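Long-range contacts in protein CT_858 (Chlamydia trachomatis, PDB 3DPM), which probably acts as a serine-type endopeptidase, captured here with a lactacystin-derived group attached to its active-site serine: residues A[30-35]-A[68-73]; A[25-30]-A[526-531]; A[464-469]-A[490-495]; A[21-26]-A[367-372]. All coordinates share one frame; numbering follows the deposited sequence.

Interaction 1. Residues A[30-35]-A[68-73]; sequences QYLGWD and GLNDFH. With LAS (N-acetyl-S-({(2R,3S,4R)-3-hydroxy-2-[(1S)-1-hydroxy-2-methylpropyl]-4-methyl-5-oxopyrrolidin-2-yl}carbonyl)cysteine), chain C.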
# COMPACT_ATOMS: atom_id res chain seq x y z
N GLN A 30 -7.96 -31.39 -3.75
CA GLN A 30 -8.31 -32.49 -4.63
C GLN A 30 -7.31 -32.83 -5.73
O GLN A 30 -7.11 -34.00 -6.03
CB GLN A 30 -9.69 -32.23 -5.23
CG GLN A 30 -10.77 -32.22 -4.17
CD GLN A 30 -12.06 -31.61 -4.65
OE1 GLN A 30 -12.64 -32.06 -5.64
NE2 GLN A 30 -12.53 -30.58 -3.95
N TYR A 31 -6.67 -31.83 -6.32
CA TYR A 31 -5.70 -32.12 -7.37
C TYR A 31 -4.34 -32.49 -6.78
O TYR A 31 -3.64 -33.34 -7.32
CB TYR A 31 -5.55 -30.91 -8.31
CG TYR A 31 -4.44 -31.05 -9.33
CD1 TYR A 31 -4.59 -31.84 -10.46
CD2 TYR A 31 -3.22 -30.40 -9.13
CE1 TYR A 31 -3.55 -31.98 -11.39
CE2 TYR A 31 -2.17 -30.54 -10.03
CZ TYR A 31 -2.34 -31.33 -11.16
OH TYR A 31 -1.29 -31.48 -12.04
N LEU A 32 -3.97 -31.88 -5.66
CA LEU A 32 -2.69 -32.16 -5.02
C LEU A 32 -2.77 -33.06 -3.78
O LEU A 32 -1.75 -33.54 -3.29
CB LEU A 32 -2.00 -30.85 -4.60
CG LEU A 32 -1.40 -29.93 -5.66
CD1 LEU A 32 -0.94 -28.63 -5.00
CD2 LEU A 32 -0.24 -30.62 -6.33
N GLY A 33 -3.98 -33.28 -3.26
CA GLY A 33 -4.11 -34.10 -2.08
C GLY A 33 -3.55 -33.35 -0.89
O GLY A 33 -3.18 -33.94 0.14
N TRP A 34 -3.47 -32.04 -1.04
CA TRP A 34 -2.96 -31.15 -0.01
C TRP A 34 -3.99 -31.04 1.11
O TRP A 34 -5.20 -31.06 0.85
CB TRP A 34 -2.67 -29.78 -0.61
CG TRP A 34 -2.25 -28.74 0.38
CD1 TRP A 34 -1.02 -28.60 0.96
CD2 TRP A 34 -3.07 -27.71 0.92
NE1 TRP A 34 -1.03 -27.54 1.83
CE2 TRP A 34 -2.28 -26.97 1.83
CE3 TRP A 34 -4.41 -27.33 0.73
CZ2 TRP A 34 -2.77 -25.88 2.54
CZ3 TRP A 34 -4.90 -26.24 1.44
CH2 TRP A 34 -4.09 -25.53 2.33
N ASP A 35 -3.50 -30.91 2.34
CA ASP A 35 -4.36 -30.80 3.51
C ASP A 35 -3.82 -29.69 4.43
O ASP A 35 -2.70 -29.78 4.94
CB ASP A 35 -4.41 -32.13 4.27
CG ASP A 35 -5.37 -32.10 5.44
OD1 ASP A 35 -6.59 -31.96 5.22
OD2 ASP A 35 -4.91 -32.22 6.60
N GLY A 68 4.28 -25.49 0.11
CA GLY A 68 3.54 -26.74 -0.04
C GLY A 68 2.28 -26.57 -0.88
O GLY A 68 1.71 -27.55 -1.37
N LEU A 69 1.82 -25.33 -1.04
CA LEU A 69 0.63 -25.04 -1.82
C LEU A 69 0.91 -25.26 -3.30
O LEU A 69 -0.01 -25.34 -4.11
CB LEU A 69 0.18 -23.59 -1.61
CG LEU A 69 -0.32 -23.12 -0.24
CD1 LEU A 69 -0.50 -21.61 -0.24
CD2 LEU A 69 -1.64 -23.80 0.08
N ASN A 70 2.20 -25.36 -3.65
CA ASN A 70 2.61 -25.57 -5.04
C ASN A 70 1.90 -24.54 -5.95
O ASN A 70 1.29 -24.89 -6.97
CB ASN A 70 2.27 -27.01 -5.46
CG ASN A 70 2.89 -27.40 -6.80
OD1 ASN A 70 2.81 -28.55 -7.22
ND2 ASN A 70 3.51 -26.44 -7.47
N ASP A 71 1.99 -23.27 -5.56
CA ASP A 71 1.37 -22.14 -6.25
C ASP A 71 2.45 -21.09 -6.46
O ASP A 71 3.04 -20.61 -5.48
CB ASP A 71 0.25 -21.56 -5.38
CG ASP A 71 -0.62 -20.52 -6.12
OD1 ASP A 71 -0.10 -19.82 -7.01
OD2 ASP A 71 -1.82 -20.39 -5.78
N PHE A 72 2.71 -20.72 -7.71
CA PHE A 72 3.73 -19.72 -8.02
C PHE A 72 3.36 -18.32 -7.53
O PHE A 72 4.23 -17.46 -7.37
CB PHE A 72 4.01 -19.67 -9.53
CG PHE A 72 4.62 -20.94 -10.07
CD1 PHE A 72 3.86 -21.80 -10.87
CD2 PHE A 72 5.94 -21.28 -9.79
CE1 PHE A 72 4.41 -22.97 -11.38
CE2 PHE A 72 6.51 -22.44 -10.29
CZ PHE A 72 5.73 -23.30 -11.09
N HIS A 73 2.08 -18.10 -7.28
CA HIS A 73 1.60 -16.81 -6.79
C HIS A 73 1.52 -16.78 -5.27
O HIS A 73 1.36 -15.71 -4.69
CB HIS A 73 0.22 -16.49 -7.37
CG HIS A 73 0.26 -15.96 -8.76
ND1 HIS A 73 -0.77 -16.16 -9.66
CD2 HIS A 73 1.20 -15.24 -9.42
CE1 HIS A 73 -0.47 -15.58 -10.81
NE2 HIS A 73 0.73 -15.02 -10.69
C18 LAS C . -0.00 -11.90 -13.64
O19 LAS C . 0.66 -11.24 -14.47
C9 LAS C . -0.60 -11.19 -12.43
C10 LAS C . -2.10 -11.54 -12.28
C11 LAS C . -3.09 -11.05 -13.33
C16 LAS C . -2.39 -10.52 -14.57
C12 LAS C . -3.96 -12.26 -13.68
O17 LAS C . -2.52 -10.97 -11.04
N8 LAS C . -0.26 -9.73 -12.47
C6 LAS C . 0.19 -9.40 -11.25
O7 LAS C . 0.50 -8.27 -10.90
C5 LAS C . 0.19 -10.60 -10.29
C20 LAS C . 1.47 -10.58 -9.45
C3 LAS C . 0.22 -11.78 -11.27
O2 LAS C . 1.58 -11.87 -11.69
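Trp-34 and Leu-32, just past the end of helix 25-31, make a mainly apolar contact with Leu-69 and Asn-70, which follow the end of helix 55-67. Methyl CD2 of Leu-69 sits over one face of the indole, 3.8 Å from the centroid of the six-membered ring of Trp-34 and 25° off the ring normal, as a CH-pi contact. It lies off-centre, and its closest carbon is Trp-34 CZ2. With CG of Trp-34 anti to the backbone N (chi1 175°), the ring is swung across to the leucine. Leu-32 uses its CD1 branch, which rests 3.6 Å from Asn-70 CB and also touches the carbonyl of Leu-69; the leucine and asparagine side chains meet nearly at a right angle. The arrangement illustrates how two helix ends can pack where their chains break: Gly-33, with positive phi, ends helix 25-31 between the two residues that make the contact, and Asn-70, itself in contact, leaves helix 55-67 in the same way. Beyond Asn-70 the chain forms an Asx turn, in which Asp-71 OD1 accepts from the backbone N of His-73 at 2.8 Å, the donor coming from the anti side and 34° out of the carboxylate plane. Asp-71 OD2 is held separately by Tyr-22 and Thr-513. The turn carries the imidazole to the inhibitor, where His-73 NE2 approaches LAS C3 to 3.3 Å, a placement consistent with the histidine of a serine peptidase.

Interaction 2. Residues A[25-30]-A[526-531]; sequences KTWKEQ and ENIGVE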
# COMPACT_ATOMS: atom_id res chain seq x y z
N LYS A 25 -8.00 -23.16 -2.69
CA LYS A 25 -7.89 -24.16 -1.61
C LYS A 25 -8.52 -25.50 -1.99
O LYS A 25 -7.87 -26.54 -1.95
CB LYS A 25 -8.52 -23.66 -0.30
CG LYS A 25 -8.28 -24.62 0.87
CD LYS A 25 -8.55 -23.99 2.24
CE LYS A 25 -10.02 -24.05 2.63
NZ LYS A 25 -10.46 -25.44 2.98
N THR A 26 -9.80 -25.46 -2.36
CA THR A 26 -10.53 -26.67 -2.76
C THR A 26 -9.80 -27.40 -3.89
O THR A 26 -9.79 -28.63 -3.93
CB THR A 26 -11.93 -26.31 -3.25
OG1 THR A 26 -12.68 -25.76 -2.16
CG2 THR A 26 -12.64 -27.54 -3.79
N TRP A 27 -9.20 -26.66 -4.80
CA TRP A 27 -8.49 -27.26 -5.91
C TRP A 27 -7.19 -27.94 -5.45
O TRP A 27 -6.84 -29.01 -5.93
CB TRP A 27 -8.19 -26.21 -6.99
CG TRP A 27 -7.15 -26.64 -8.01
CD1 TRP A 27 -5.81 -26.36 -7.99
CD2 TRP A 27 -7.36 -27.47 -9.16
NE1 TRP A 27 -5.18 -26.96 -9.05
CE2 TRP A 27 -6.11 -27.65 -9.78
CE3 TRP A 27 -8.49 -28.08 -9.72
CZ2 TRP A 27 -5.95 -28.42 -10.95
CZ3 TRP A 27 -8.33 -28.84 -10.87
CH2 TRP A 27 -7.07 -29.01 -11.47
N LYS A 28 -6.50 -27.31 -4.51
CA LYS A 28 -5.25 -27.87 -4.02
C LYS A 28 -5.49 -29.15 -3.22
O LYS A 28 -4.66 -30.06 -3.19
CB LYS A 28 -4.50 -26.83 -3.17
CG LYS A 28 -4.16 -25.54 -3.92
CD LYS A 28 -3.16 -25.77 -5.04
CE LYS A 28 -2.88 -24.50 -5.83
NZ LYS A 28 -1.78 -24.68 -6.82
N GLU A 29 -6.65 -29.22 -2.56
CA GLU A 29 -6.98 -30.40 -1.76
C GLU A 29 -7.28 -31.62 -2.63
O GLU A 29 -6.88 -32.74 -2.31
CB GLU A 29 -8.20 -30.10 -0.88
CG GLU A 29 -8.06 -28.85 -0.02
CD GLU A 29 -9.34 -28.48 0.74
OE1 GLU A 29 -10.47 -28.68 0.22
OE2 GLU A 29 -9.22 -27.95 1.87
N GLN A 30 -7.96 -31.39 -3.75
CA GLN A 30 -8.31 -32.49 -4.63
C GLN A 30 -7.31 -32.83 -5.73
O GLN A 30 -7.11 -34.00 -6.03
CB GLN A 30 -9.69 -32.23 -5.23
CG GLN A 30 -10.77 -32.22 -4.17
CD GLN A 30 -12.06 -31.61 -4.65
OE1 GLN A 30 -12.64 -32.06 -5.64
NE2 GLN A 30 -12.53 -30.58 -3.95
N GLU A 526 -4.74 -23.26 -13.25
CA GLU A 526 -3.92 -23.46 -12.05
C GLU A 526 -3.28 -24.84 -12.00
O GLU A 526 -3.98 -25.85 -12.00
CB GLU A 526 -4.79 -23.25 -10.79
CG GLU A 526 -4.03 -23.20 -9.47
CD GLU A 526 -3.03 -22.06 -9.40
OE1 GLU A 526 -3.36 -20.97 -9.92
OE2 GLU A 526 -1.93 -22.26 -8.83
N ASN A 527 -1.95 -24.87 -11.96
CA ASN A 527 -1.17 -26.11 -11.92
C ASN A 527 -1.12 -26.87 -13.24
O ASN A 527 -0.17 -27.61 -13.51
CB ASN A 527 -1.70 -27.06 -10.84
CG ASN A 527 -1.29 -26.65 -9.45
OD1 ASN A 527 -0.10 -26.54 -9.15
ND2 ASN A 527 -2.27 -26.42 -8.58
N ILE A 528 -2.14 -26.70 -14.07
CA ILE A 528 -2.20 -27.41 -15.33
C ILE A 528 -1.61 -26.58 -16.47
O ILE A 528 -0.97 -27.11 -17.37
CB ILE A 528 -3.66 -27.77 -15.67
CG1 ILE A 528 -4.24 -28.59 -14.52
CG2 ILE A 528 -3.73 -28.54 -16.98
CD1 ILE A 528 -5.75 -28.64 -14.55
N GLY A 529 -1.83 -25.27 -16.41
CA GLY A 529 -1.31 -24.39 -17.44
C GLY A 529 -1.90 -24.72 -18.79
O GLY A 529 -2.98 -25.32 -18.89
N VAL A 530 -1.20 -24.33 -19.85
CA VAL A 530 -1.68 -24.60 -21.19
C VAL A 530 -0.70 -25.46 -21.98
O VAL A 530 0.50 -25.20 -22.02
CB VAL A 530 -1.92 -23.30 -21.98
CG1 VAL A 530 -2.67 -23.62 -23.28
CG2 VAL A 530 -2.72 -22.32 -21.12
N GLU A 531 -1.25 -26.48 -22.62
CA GLU A 531 -0.50 -27.42 -23.42
C GLU A 531 -0.35 -26.90 -24.85
O GLU A 531 -1.30 -26.35 -25.42
CB GLU A 531 -1.24 -28.77 -23.43
CG GLU A 531 -2.70 -28.68 -23.97
CD GLU A 531 -3.70 -27.96 -23.02
OE1 GLU A 531 -3.98 -28.48 -21.91
OE2 GLU A 531 -4.22 -26.89 -23.39
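The ammonium group of Lys-28 is gripped from several sides: NZ forms a salt bridge to Glu-526 OE2 at 3.1 Å, a hydrogen bond to the carbonyl of Asn-70 and a weak one to that of Leu-69. It meets the carboxylate on the anti side of OE2, 18° out of its plane. Both partners bend to reach this point. The lysine folds at its second torsion (chi2 -66°) and then runs out extended, whereas Glu-526 turns at its own second torsion, and the two side chains cross at roughly a right angle. Glu-526 OE2 also lies close to Asp-71 OD1. Beside the lysine, Trp-27 presents an edge to Asn-527, whose CB lies in the ring plane, 3.9 Å from Trp-27 NE1; ring and amide planes are only 20° apart. The far end of the indole takes up apolar packing, with Ile-528 CD1 3.4 Å from Trp-27 CH2. A buried charge pair flanked by an aromatic side chain thus joins one turn of helix 25-31 to a loop nearly 500 residues further along the chain. On the helix, Tyr-31 stacks on Trp-27, while Leu-516 of strand 507-518 touches both Trp-27 and Glu-526; past Gly-529, Val-530 packs on helix 468-478, so the loop lies between the N-terminal helical region and the peptidase core.

Interaction 3. Residues A[464-469]-A[490-495]; sequences QDFSCA and AGAGGF. With LAS (N-acetyl-S-({(2R,3S,4R)-3-hydroxy-2-[(1S)-1-hydroxy-2-methylpropyl]-4-methyl-5-oxopyrrolidin-2-yl}carbonyl)cysteine), chain C.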
# COMPACT_ATOMS: atom_id res chain seq x y z
N GLN A 464 8.24 -21.30 -18.30
CA GLN A 464 8.54 -20.11 -17.52
C GLN A 464 7.69 -18.93 -18.00
O GLN A 464 8.17 -17.81 -18.12
CB GLN A 464 10.03 -19.76 -17.55
CG GLN A 464 10.91 -20.83 -16.89
CD GLN A 464 12.33 -20.34 -16.59
OE1 GLN A 464 13.00 -19.79 -17.45
NE2 GLN A 464 12.78 -20.56 -15.35
N ASP A 465 6.43 -19.24 -18.28
CA ASP A 465 5.41 -18.27 -18.69
C ASP A 465 4.36 -18.34 -17.59
O ASP A 465 3.75 -19.39 -17.38
CB ASP A 465 4.76 -18.67 -20.01
CG ASP A 465 5.62 -18.36 -21.22
OD1 ASP A 465 6.22 -17.26 -21.26
OD2 ASP A 465 5.69 -19.20 -22.14
N PHE A 466 4.15 -17.24 -16.89
CA PHE A 466 3.20 -17.28 -15.81
C PHE A 466 2.10 -16.28 -15.93
O PHE A 466 2.15 -15.37 -16.76
CB PHE A 466 3.84 -17.04 -14.44
CG PHE A 466 5.12 -17.75 -14.24
CD1 PHE A 466 6.29 -17.28 -14.84
CD2 PHE A 466 5.19 -18.89 -13.43
CE1 PHE A 466 7.51 -17.92 -14.63
CE2 PHE A 466 6.42 -19.54 -13.21
CZ PHE A 466 7.58 -19.05 -13.81
N SER A 467 1.02 -16.39 -14.97
CA SER A 467 0.11 -15.24 -15.06
C SER A 467 -0.17 -14.97 -16.53
O SER A 467 -1.05 -15.72 -17.02
CB SER A 467 0.71 -13.96 -14.47
OG SER A 467 -0.35 -13.21 -13.85
N CYS A 468 -0.24 -13.55 -16.84
CA CYS A 468 -0.66 -13.25 -18.19
C CYS A 468 -0.03 -13.99 -19.36
O CYS A 468 -0.55 -13.95 -20.48
CB CYS A 468 -0.50 -11.75 -18.40
SG CYS A 468 -1.62 -10.78 -17.36
N ALA A 469 1.12 -14.61 -19.12
CA ALA A 469 1.78 -15.36 -20.18
C ALA A 469 1.13 -16.75 -20.28
O ALA A 469 1.50 -17.57 -21.12
CB ALA A 469 3.27 -15.46 -19.90
N ALA A 490 3.62 -22.62 -17.04
CA ALA A 490 3.64 -22.82 -15.60
C ALA A 490 2.31 -23.12 -14.90
O ALA A 490 2.27 -23.94 -13.97
CB ALA A 490 4.31 -21.63 -14.94
N GLY A 491 1.24 -22.46 -15.32
CA GLY A 491 -0.05 -22.71 -14.69
C GLY A 491 -0.32 -21.88 -13.44
O GLY A 491 -0.78 -22.41 -12.42
N ALA A 492 -0.05 -20.58 -13.52
CA ALA A 492 -0.30 -19.68 -12.40
C ALA A 492 -1.46 -18.81 -12.85
O ALA A 492 -1.25 -17.68 -13.27
CB ALA A 492 0.92 -18.84 -12.13
N GLY A 493 -2.68 -19.33 -12.76
CA GLY A 493 -3.83 -18.57 -13.24
C GLY A 493 -4.88 -18.08 -12.26
O GLY A 493 -5.95 -18.70 -12.11
N GLY A 494 -4.59 -16.96 -11.61
CA GLY A 494 -5.51 -16.36 -10.65
C GLY A 494 -4.92 -15.04 -10.22
O GLY A 494 -3.70 -14.87 -10.26
N PHE A 495 -5.75 -14.07 -9.83
CA PHE A 495 -5.18 -12.80 -9.41
C PHE A 495 -4.65 -12.89 -7.99
O PHE A 495 -5.07 -13.76 -7.22
CB PHE A 495 -6.18 -11.64 -9.60
CG PHE A 495 -7.35 -11.66 -8.65
CD1 PHE A 495 -7.18 -11.37 -7.30
CD2 PHE A 495 -8.64 -11.90 -9.14
CE1 PHE A 495 -8.29 -11.30 -6.45
CE2 PHE A 495 -9.75 -11.83 -8.29
CZ PHE A 495 -9.57 -11.53 -6.94
C18 LAS C . -0.00 -11.90 -13.64
O19 LAS C . 0.66 -11.24 -14.47
C9 LAS C . -0.60 -11.19 -12.43
C10 LAS C . -2.10 -11.54 -12.28
C11 LAS C . -3.09 -11.05 -13.33
C16 LAS C . -2.39 -10.52 -14.57
C12 LAS C . -3.96 -12.26 -13.68
O17 LAS C . -2.52 -10.97 -11.04
N8 LAS C . -0.26 -9.73 -12.47
C6 LAS C . 0.19 -9.40 -11.25
O7 LAS C . 0.50 -8.27 -10.90
C5 LAS C . 0.19 -10.60 -10.29
C20 LAS C . 1.47 -10.58 -9.45
C3 LAS C . 0.22 -11.78 -11.27
O2 LAS C . 1.58 -11.87 -11.69
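Phe-466 packs its CD2 and CE2 atoms against the methyl of Ala-490, which is set obliquely to the ring, with CD2 3.2 Å from Ala-490 CB. Ala-492 CB comes in at the ring edge, near its plane, and makes a looser contact with Phe-466 CB. CG of the phenylalanine stands anti to the carbonyl carbon (chi1 -43°), which sets the ring beside the 490-492 backbone; elsewhere it meets Phe-72 edge-to-face. Two backbone bonds frame this packing. Ala-490 N donates to Asp-465 O at 3.3 Å, and Ser-467 N makes a weak, strongly bent bond to Ala-492 O at 3.1 Å, an oxygen also approached by the CA of the serine. The carboxylate of Asp-465 is engaged elsewhere, by the backbone N atoms of Asn-462 and Asn-341, while Asp-470 accepts from the amides of Gly-491 and Ala-492 and so fixes the facing loop from the helix side. Held between these contacts, Ser-467 has positive phi, and its CB points away from the 490-495 loop. Its OG is covalently bonded to LAS C18 at 1.4 Å, an acyl ester that identifies this serine as the nucleophile. The carbonyl oxygen of the ester, LAS O19, is met by Cys-468 N at 3.4 Å, a long and weak but almost straight bond (176°). A nucleophile just before helix 468-478, with the amide of the next residue directed at the acyl oxygen, is consistent with the oxyanion hole of a family S41 serine peptidase.

Interaction 4. Residues A[21-26]-A[367-372]; sequences KYAPKT and RMILTQ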
# COMPACT_ATOMS: atom_id res chain seq x y z
N LYS A 21 -9.15 -16.21 2.35
CA LYS A 21 -9.03 -15.60 1.03
C LYS A 21 -8.19 -16.35 -0.01
O LYS A 21 -7.71 -15.76 -0.98
CB LYS A 21 -8.48 -14.18 1.18
CG LYS A 21 -9.50 -13.06 1.05
CD LYS A 21 -9.73 -12.68 -0.40
CE LYS A 21 -10.65 -11.48 -0.52
NZ LYS A 21 -10.10 -10.26 0.16
N TYR A 22 -8.02 -17.65 0.19
CA TYR A 22 -7.25 -18.43 -0.76
C TYR A 22 -8.19 -19.21 -1.66
O TYR A 22 -8.65 -20.30 -1.32
CB TYR A 22 -6.31 -19.38 -0.00
CG TYR A 22 -5.32 -20.02 -0.92
CD1 TYR A 22 -4.42 -19.24 -1.65
CD2 TYR A 22 -5.32 -21.39 -1.12
CE1 TYR A 22 -3.56 -19.82 -2.57
CE2 TYR A 22 -4.47 -21.97 -2.04
CZ TYR A 22 -3.60 -21.18 -2.76
OH TYR A 22 -2.78 -21.75 -3.71
N ALA A 23 -8.48 -18.64 -2.83
CA ALA A 23 -9.42 -19.23 -3.79
C ALA A 23 -9.12 -20.65 -4.29
O ALA A 23 -10.04 -21.45 -4.50
CB ALA A 23 -9.57 -18.29 -4.99
N PRO A 24 -7.85 -20.98 -4.51
CA PRO A 24 -7.69 -22.35 -4.99
C PRO A 24 -7.56 -23.44 -3.91
O PRO A 24 -7.09 -24.53 -4.21
CB PRO A 24 -6.47 -22.25 -5.90
CG PRO A 24 -5.66 -21.19 -5.27
CD PRO A 24 -6.65 -20.16 -4.79
N LYS A 25 -8.00 -23.16 -2.69
CA LYS A 25 -7.89 -24.16 -1.61
C LYS A 25 -8.52 -25.50 -1.99
O LYS A 25 -7.87 -26.54 -1.95
CB LYS A 25 -8.52 -23.66 -0.30
CG LYS A 25 -8.28 -24.62 0.87
CD LYS A 25 -8.55 -23.99 2.24
CE LYS A 25 -10.02 -24.05 2.63
NZ LYS A 25 -10.46 -25.44 2.98
N THR A 26 -9.80 -25.46 -2.36
CA THR A 26 -10.53 -26.67 -2.76
C THR A 26 -9.80 -27.40 -3.89
O THR A 26 -9.79 -28.63 -3.93
CB THR A 26 -11.93 -26.31 -3.25
OG1 THR A 26 -12.68 -25.76 -2.16
CG2 THR A 26 -12.64 -27.54 -3.79
N ARG A 367 -13.28 -17.78 -10.87
CA ARG A 367 -14.14 -18.15 -9.73
C ARG A 367 -13.45 -17.40 -8.59
O ARG A 367 -12.29 -17.67 -8.27
CB ARG A 367 -14.07 -19.66 -9.42
CG ARG A 367 -14.40 -20.64 -10.55
CD ARG A 367 -15.89 -20.92 -10.72
NE ARG A 367 -16.56 -21.35 -9.48
CZ ARG A 367 -16.56 -22.59 -9.00
NH1 ARG A 367 -15.91 -23.57 -9.62
NH2 ARG A 367 -17.23 -22.87 -7.88
N MET A 368 -14.14 -16.45 -7.98
CA MET A 368 -13.53 -15.64 -6.93
C MET A 368 -14.03 -15.92 -5.53
O MET A 368 -15.14 -16.43 -5.34
CB MET A 368 -13.77 -14.17 -7.23
CG MET A 368 -13.20 -13.68 -8.54
SD MET A 368 -14.04 -12.22 -9.13
CE MET A 368 -13.42 -10.95 -7.99
N ILE A 369 -13.18 -15.59 -4.55
CA ILE A 369 -13.56 -15.70 -3.15
C ILE A 369 -13.91 -14.25 -2.81
O ILE A 369 -13.10 -13.35 -3.04
CB ILE A 369 -12.41 -16.16 -2.24
CG1 ILE A 369 -12.21 -17.67 -2.34
CG2 ILE A 369 -12.77 -15.86 -0.78
CD1 ILE A 369 -12.48 -18.25 -3.72
N LEU A 370 -15.10 -14.02 -2.27
CA LEU A 370 -15.51 -12.66 -1.97
C LEU A 370 -15.64 -12.27 -0.50
O LEU A 370 -16.07 -13.07 0.32
CB LEU A 370 -16.84 -12.37 -2.69
CG LEU A 370 -16.90 -12.66 -4.20
CD1 LEU A 370 -18.32 -12.46 -4.69
CD2 LEU A 370 -15.96 -11.75 -4.96
N THR A 371 -15.24 -11.03 -0.20
CA THR A 371 -15.34 -10.43 1.14
C THR A 371 -15.89 -9.04 0.79
O THR A 371 -15.91 -8.67 -0.39
CB THR A 371 -13.95 -10.28 1.84
OG1 THR A 371 -13.12 -9.37 1.09
CG2 THR A 371 -13.24 -11.63 1.94
N GLN A 372 -16.35 -8.26 1.76
CA GLN A 372 -16.89 -6.94 1.41
C GLN A 372 -15.85 -6.01 0.77
O GLN A 372 -16.20 -4.97 0.21
CB GLN A 372 -17.58 -6.28 2.62
CG GLN A 372 -16.99 -6.58 3.96
CD GLN A 372 -17.40 -7.94 4.51
OE1 GLN A 372 -18.57 -8.18 4.80
NE2 GLN A 372 -16.42 -8.83 4.66
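Lys-21 and Thr-371 reach toward each other tip to tip, their ends meeting at a weak hydrogen bond from Lys-21 NZ to Thr-371 OG1 of 3.3 Å. The methyl branch of the threonine lies alongside the lysine, with CG2 3.6 Å from Lys-21 CE. Thr-371 holds OG1 between its backbone N and carbonyl carbon (chi1 64°), where the hydroxyl can serve the lysine and the start of helix 372-384 together. Glu-374 binds both tips, through a salt bridge to Lys-21 and a hydrogen bond to the threonine hydroxyl. Ile-369, by contrast, is directed at backbone: its CG1 branch sits 3.5 Å from Ala-23 CA, while CG2 is turned to the CA of Lys-21. The structural setting is a type I turn, Tyr-22 to Lys-25, leading into helix 25-31 with Pro-24 at the N-cap; the turn is closed by Lys-25 N bonding to Tyr-22 O at 3.2 Å. It packs on the chain where strand 361-368 runs out toward the next helix. Tyr-22 points the opposite way from Ala-23. Pro-24 CG lies 3.2 Å above the plane of the Tyr-22 ring, nearer its rim than its centre, and the tyrosine hydroxyl binds Asp-71. On the strand side the dimer interface is close by, since Arg-504 of the second subunit hydrogen-bonds to Leu-370 O and Gln-205 of that subunit accepts from Arg-367.

Helix 25-31 and the turn before it are common ground for interactions 1, 2 and 4, whose centres lie about 8 to 15 Å apart; interaction 3, close to the centre of the molecule, is about 12 Å from interaction 2 and 18 Å from interaction 4. Along the sequence, interaction 1 is nested in the loops closed by 2 and 4, and interaction 3 in that of 2. Interaction 2 bridges the groups, with Asn-527 N bonded to Gly-491 O. His-73 of interaction 1 and Ser-467 of interaction 3 converge on LAS. The N-terminal helical region is thus tied to loops around the inhibitor site, consistent with a composite active site.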